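DNA repair protein RECN (Deinococcus radiodurans, PDB 4ABX) acts in DNA double-strand break repair as an SMC-like, ATP-binding protein, seen here as its coiled-coil domain paired with a second copy. Local coordinates at the interface of chains A and B. Residues are numbered along the deposited sequence; one frame, centred on the assembly and turned at random. Chains: chain A/B, DNA repair protein RECN.

Contact 1: the interface of chains A and B. Residues chain A 78, 81-82, 85; chain B 49-50, 53.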
ATOM      1  N   ALA A  78     -12.442  -1.802   4.939  1.00 19.42           N
ATOM      2  CA  ALA A  78     -12.870  -3.132   4.511  1.00 27.59           C
ATOM      3  C   ALA A  78     -13.273  -4.006   5.700  1.00 25.96           C
ATOM      4  O   ALA A  78     -14.120  -4.887   5.575  1.00 24.79           O
ATOM      5  CB  ALA A  78     -11.769  -3.805   3.701  1.00 29.92           C
ATOM      6  N   ALA A  81     -17.498  -4.014   8.197  1.00 21.54           N
ATOM      7  CA  ALA A  81     -18.674  -4.883   8.211  1.00 23.87           C
ATOM      8  C   ALA A  81     -18.432  -6.132   9.053  1.00 25.97           C
ATOM      9  O   ALA A  81     -19.343  -6.637   9.710  1.00 23.16           O
ATOM     10  CB  ALA A  81     -19.085  -5.262   6.785  1.00 23.00           C
ATOM     11  N   GLY A  82     -17.196  -6.622   9.040  1.00 20.74           N
ATOM     12  CA  GLY A  82     -16.849  -7.788   9.827  1.00 20.28           C
ATOM     13  C   GLY A  82     -16.728  -7.471  11.305  1.00 20.80           C
ATOM     14  O   GLY A  82     -17.100  -8.286  12.163  1.00 17.96           O
ATOM     15  N   TYR A  85     -19.662  -7.725  13.936  1.00 19.52           N
ATOM     16  CA  TYR A  85     -20.211  -9.003  14.393  1.00 21.01           C
ATOM     17  C   TYR A  85     -19.155  -9.899  15.019  1.00 24.39           C
ATOM     18  O   TYR A  85     -19.482 -10.901  15.646  1.00 26.49           O
ATOM     19  CB  TYR A  85     -20.894  -9.738  13.228  1.00 23.59           C
ATOM     20  CG  TYR A  85     -21.786  -8.833  12.414  1.00 19.99           C
ATOM     21  CD1 TYR A  85     -22.962  -8.326  12.953  1.00 22.99           C
ATOM     22  CD2 TYR A  85     -21.439  -8.457  11.119  1.00 21.91           C
ATOM     23  CE1 TYR A  85     -23.775  -7.487  12.231  1.00 26.01           C
ATOM     24  CE2 TYR A  85     -22.250  -7.612  10.384  1.00 25.83           C
ATOM     25  CZ  TYR A  85     -23.417  -7.126  10.951  1.00 26.58           C
ATOM     26  OH  TYR A  85     -24.235  -6.285  10.240  1.00 27.37           O
TER
ATOM     27  N   THR B  49     -20.354 -12.444   5.984  1.00 22.81           N
ATOM     28  CA  THR B  49     -19.877 -11.069   5.984  1.00 23.47           C
ATOM     29  C   THR B  49     -18.496 -10.958   6.644  1.00 23.14           C
ATOM     30  O   THR B  49     -17.601 -10.291   6.123  1.00 17.84           O
ATOM     31  CB  THR B  49     -20.886 -10.142   6.682  1.00 21.61           C
ATOM     32  OG1 THR B  49     -22.118 -10.143   5.942  1.00 21.66           O
ATOM     33  CG2 THR B  49     -20.351  -8.725   6.767  1.00 26.06           C
ATOM     34  N   ILE B  50     -18.331 -11.616   7.784  1.00 20.92           N
ATOM     35  CA  ILE B  50     -17.051 -11.624   8.494  1.00 20.91           C
ATOM     36  C   ILE B  50     -15.931 -12.201   7.628  1.00 26.37           C
ATOM     37  O   ILE B  50     -14.828 -11.652   7.574  1.00 29.03           O
ATOM     38  CB  ILE B  50     -17.146 -12.431   9.810  1.00 24.83           C
ATOM     39  CG1 ILE B  50     -18.098 -11.744  10.792  1.00 22.08           C
ATOM     40  CG2 ILE B  50     -15.773 -12.594  10.446  1.00 25.71           C
ATOM     41  CD1 ILE B  50     -18.587 -12.648  11.902  1.00 17.94           C
ATOM     42  N   ALA B  53     -14.929  -9.832   4.801  1.00 26.26           N
ATOM     43  CA  ALA B  53     -14.224  -8.671   5.321  1.00 24.05           C
ATOM     44  C   ALA B  53     -12.756  -9.012   5.588  1.00 27.58           C
ATOM     45  O   ALA B  53     -11.849  -8.277   5.185  1.00 26.30           O
ATOM     46  CB  ALA B  53     -14.897  -8.179   6.586  1.00 25.01           C
TER
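B:Ile50 lies against A:Gly82, in the last turn of a chain A helix, and A:Tyr85 in the loop beyond. Its CA already packs on the glycine, 4.1 Å from A:Gly82 CA; with no side chain on A:Gly82, the two backbones can come this close. From CB, CG1 is turned anti to the carbonyl carbon (chi1 -65°) and carries the longer branch along chain A. CG1 passes the carbonyl of A:Gly82, lying 3.9 Å from its O. The tip, CD1, then reaches beyond the glycine to the base of A:Tyr85, 3.9 Å from that residue's CB. It therefore touches the tyrosine at its root, not on the ring.

One residue back, B:Thr49 offers its methyl. CG2 is anti to the backbone N and meets A:Ala81 CB at 3.7 Å, methyl to methyl, while the hydroxyl OG1 is turned aside from that alanine. The same CG2 comes 4.2 Å from CE2 of the A:Tyr85 ring. A turn further along, the methyl of B:Ala53 fits against bare backbone: its CB is 3.5 Å from A:Ala78 O and 3.7 Å from A:Gly82 N.

The contact is thus one of carbon groups and main chain, with small residues letting the helices lie close. On chain B it lies midway along helix 33-63; on chain A it takes in the last turns of helix 68-83 and the loop before helix 87-115, at the turned-back end of the coiled-coil domain.

Contact 2: the interface of chains A and B. Residues chain A 68, 71-72, 75, 96, 103; chain B 61, 67-68, 72, 103.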
ATOM      1  N   ALA A  68       1.366   3.882   1.401  1.00 26.74           N
ATOM      2  CA  ALA A  68       1.105   2.888   2.431  1.00 26.90           C
ATOM      3  C   ALA A  68      -0.081   3.253   3.331  1.00 33.49           C
ATOM      4  O   ALA A  68      -0.959   2.422   3.574  1.00 28.96           O
ATOM      5  CB  ALA A  68       2.358   2.655   3.260  1.00 23.39           C
ATOM      6  N   LEU A  71      -3.455   2.705   1.684  1.00 25.86           N
ATOM      7  CA  LEU A  71      -3.863   1.304   1.586  1.00 29.44           C
ATOM      8  C   LEU A  71      -4.296   0.734   2.930  1.00 26.24           C
ATOM      9  O   LEU A  71      -5.268  -0.021   3.011  1.00 27.14           O
ATOM     10  CB  LEU A  71      -2.757   0.450   0.968  1.00 27.47           C
ATOM     11  CG  LEU A  71      -2.468   0.821  -0.485  1.00 28.22           C
ATOM     12  CD1 LEU A  71      -1.386  -0.076  -1.059  1.00 35.45           C
ATOM     13  CD2 LEU A  71      -3.743   0.734  -1.312  1.00 31.73           C
ATOM     14  N   ILE A  72      -3.577   1.093   3.986  1.00 24.40           N
ATOM     15  CA  ILE A  72      -3.954   0.664   5.323  1.00 23.23           C
ATOM     16  C   ILE A  72      -5.360   1.171   5.650  1.00 23.37           C
ATOM     17  O   ILE A  72      -6.178   0.446   6.213  1.00 25.76           O
ATOM     18  CB  ILE A  72      -2.936   1.148   6.383  1.00 22.26           C
ATOM     19  CG1 ILE A  72      -1.556   0.538   6.110  1.00 22.50           C
ATOM     20  CG2 ILE A  72      -3.406   0.794   7.793  1.00 22.84           C
ATOM     21  CD1 ILE A  72      -0.482   0.947   7.126  1.00 20.18           C
ATOM     22  N   ALA A  75      -7.998  -0.849   3.969  1.00 19.31           N
ATOM     23  CA  ALA A  75      -8.100  -2.119   4.683  1.00 19.08           C
ATOM     24  C   ALA A  75      -8.882  -1.967   5.983  1.00 23.34           C
ATOM     25  O   ALA A  75      -9.631  -2.860   6.370  1.00 24.05           O
ATOM     26  CB  ALA A  75      -6.699  -2.684   4.974  1.00 14.98           C
ATOM     27  N   LEU A  96      -4.883  -2.458  13.652  1.00 20.50           N
ATOM     28  CA  LEU A  96      -4.525  -1.924  12.342  1.00 17.64           C
ATOM     29  C   LEU A  96      -4.562  -0.389  12.336  1.00 23.10           C
ATOM     30  O   LEU A  96      -3.707   0.259  11.728  1.00 24.03           O
ATOM     31  CB  LEU A  96      -5.423  -2.505  11.243  1.00 18.66           C
ATOM     32  CG  LEU A  96      -5.004  -2.213   9.799  1.00 21.78           C
ATOM     33  CD1 LEU A  96      -3.570  -2.688   9.539  1.00 20.56           C
ATOM     34  CD2 LEU A  96      -5.973  -2.863   8.810  1.00 19.00           C
ATOM     35  N   VAL A 103       2.548   4.624  11.153  1.00 22.32           N
ATOM     36  CA  VAL A 103       3.061   4.903   9.818  1.00 23.46           C
ATOM     37  C   VAL A 103       2.980   6.390   9.493  1.00 25.50           C
ATOM     38  O   VAL A 103       3.908   6.957   8.917  1.00 23.81           O
ATOM     39  CB  VAL A 103       2.336   4.067   8.733  1.00 22.48           C
ATOM     40  CG1 VAL A 103       2.568   4.660   7.358  1.00 21.11           C
ATOM     41  CG2 VAL A 103       2.813   2.619   8.777  1.00 21.49           C
TER
ATOM     42  N   LEU B  61      -3.661  -5.561   2.419  1.00 28.06           N
ATOM     43  CA  LEU B  61      -2.502  -5.504   3.305  1.00 30.07           C
ATOM     44  C   LEU B  61      -1.317  -6.313   2.796  1.00 34.19           C
ATOM     45  O   LEU B  61      -0.169  -5.964   3.063  1.00 30.31           O
ATOM     46  CB  LEU B  61      -2.854  -5.997   4.712  1.00 22.34           C
ATOM     47  CG  LEU B  61      -3.811  -5.200   5.598  1.00 24.45           C
ATOM     48  CD1 LEU B  61      -3.913  -5.860   6.967  1.00 26.83           C
ATOM     49  CD2 LEU B  61      -3.387  -3.741   5.738  1.00 19.82           C
ATOM     50  N   ASN B  67      -0.231  -3.646  -2.411  1.00 41.12           N
ATOM     51  CA  ASN B  67      -0.559  -3.901  -1.014  1.00 33.67           C
ATOM     52  C   ASN B  67       0.287  -3.103  -0.034  1.00 33.39           C
ATOM     53  O   ASN B  67       1.400  -2.675  -0.358  1.00 27.69           O
ATOM     54  CB  ASN B  67      -0.464  -5.394  -0.704  1.00 32.54           C
ATOM     55  CG  ASN B  67       0.917  -5.951  -0.964  1.00 38.31           C
ATOM     56  OD1 ASN B  67       1.234  -6.372  -2.080  1.00 42.49           O
ATOM     57  ND2 ASN B  67       1.750  -5.960   0.067  1.00 26.21           N
ATOM     58  N   ALA B  68      -0.248  -2.921   1.170  1.00 32.61           N
ATOM     59  CA  ALA B  68       0.373  -2.069   2.178  1.00 32.40           C
ATOM     60  C   ALA B  68       1.761  -2.549   2.596  1.00 33.05           C
ATOM     61  O   ALA B  68       2.703  -1.763   2.641  1.00 27.49           O
ATOM     62  CB  ALA B  68      -0.537  -1.934   3.389  1.00 32.71           C
ATOM     63  N   ILE B  72       5.368  -0.434   2.414  1.00 23.98           N
ATOM     64  CA  ILE B  72       6.153  -0.219   3.630  1.00 26.72           C
ATOM     65  C   ILE B  72       7.555  -0.813   3.477  1.00 23.93           C
ATOM     66  O   ILE B  72       8.543  -0.200   3.877  1.00 28.38           O
ATOM     67  CB  ILE B  72       5.445  -0.803   4.867  1.00 25.28           C
ATOM     68  CG1 ILE B  72       4.102  -0.097   5.079  1.00 21.51           C
ATOM     69  CG2 ILE B  72       6.316  -0.666   6.108  1.00 26.06           C
ATOM     70  CD1 ILE B  72       3.233  -0.733   6.137  1.00 23.63           C
ATOM     71  N   VAL B 103       1.728  -5.166  10.537  1.00 22.57           N
ATOM     72  CA  VAL B 103       0.809  -5.276   9.407  1.00 25.89           C
ATOM     73  C   VAL B 103       0.774  -6.710   8.896  1.00 21.88           C
ATOM     74  O   VAL B 103      -0.289  -7.232   8.603  1.00 26.62           O
ATOM     75  CB  VAL B 103       1.176  -4.299   8.265  1.00 24.95           C
ATOM     76  CG1 VAL B 103       0.400  -4.629   7.006  1.00 27.42           C
ATOM     77  CG2 VAL B 103       0.894  -2.863   8.692  1.00 25.34           C
TER
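B:Leu61 and A:Leu96 point at each other tip to tip across the paired coiled coils of this SMC-like protein, their branched ends meeting with A:Leu96 CD1 3.9 Å from B:Leu61 CD2. The two come from different helices, 33-63 in chain B and 87-115 in chain A. A:Leu96 has CG anti to its backbone N (chi1 -170°), whereas B:Leu61 has CG anti to the carbonyl carbon (chi1 -67°), and these different settings bring the two forks together. CD2 of B:Leu61 also presses on the methyl of A:Ala75, 3.6 Å from its CB, while both methyls, CD1 and CD2, meet the fork of A:Leu96. An alanine in place of B:Leu61 would probably open a gap between the chains, leaving the tip of A:Leu96 and the methyl of A:Ala75 without their partner.

Further along, A:Ile72 and B:Ile72 cross at about a right angle, their CD1 methyls 4.2 Å apart. Behind that crossing each isoleucine lays CG1 over the alanine at the start of the opposite helix: A:Ile72 CG1 is 3.8 Å from B:Ala68 CB, and B:Ile72 CG1 is 3.7 Å from A:Ala68 CB. This exchange follows the two-fold symmetry of the pair. A:Val103 and B:Val103 each turn CG2 toward the isoleucine tip of the other chain, as a looser flank.

A:Leu71 packs on backbone instead. Its CD1 lies over the peptide joining B:Asn67 to B:Ala68, 3.6 Å from B:Asn67 C, and its CB rests near the methyl of B:Ala68, where helix 68-78 of chain B begins.

The centres of contacts 1 and 2 are about 18 Å apart, and the same pair of helices runs through both: 68-83 of chain A and 33-63 of chain B. Contact 2 adds helix 87-115 from both chains and the start of chain B's helix 68-78, and includes A:Ile72 meeting its own counterpart, so it lies near the two-fold axis; contact 1 lies farther from it, at the end of chain A's helix. Two-fold symmetry repeats contact 1 with the chains exchanged. The two domains thus overlap along their turned-back ends, their chain termini pointing apart, an arrangement that fits RecN binding to itself through the coiled coil.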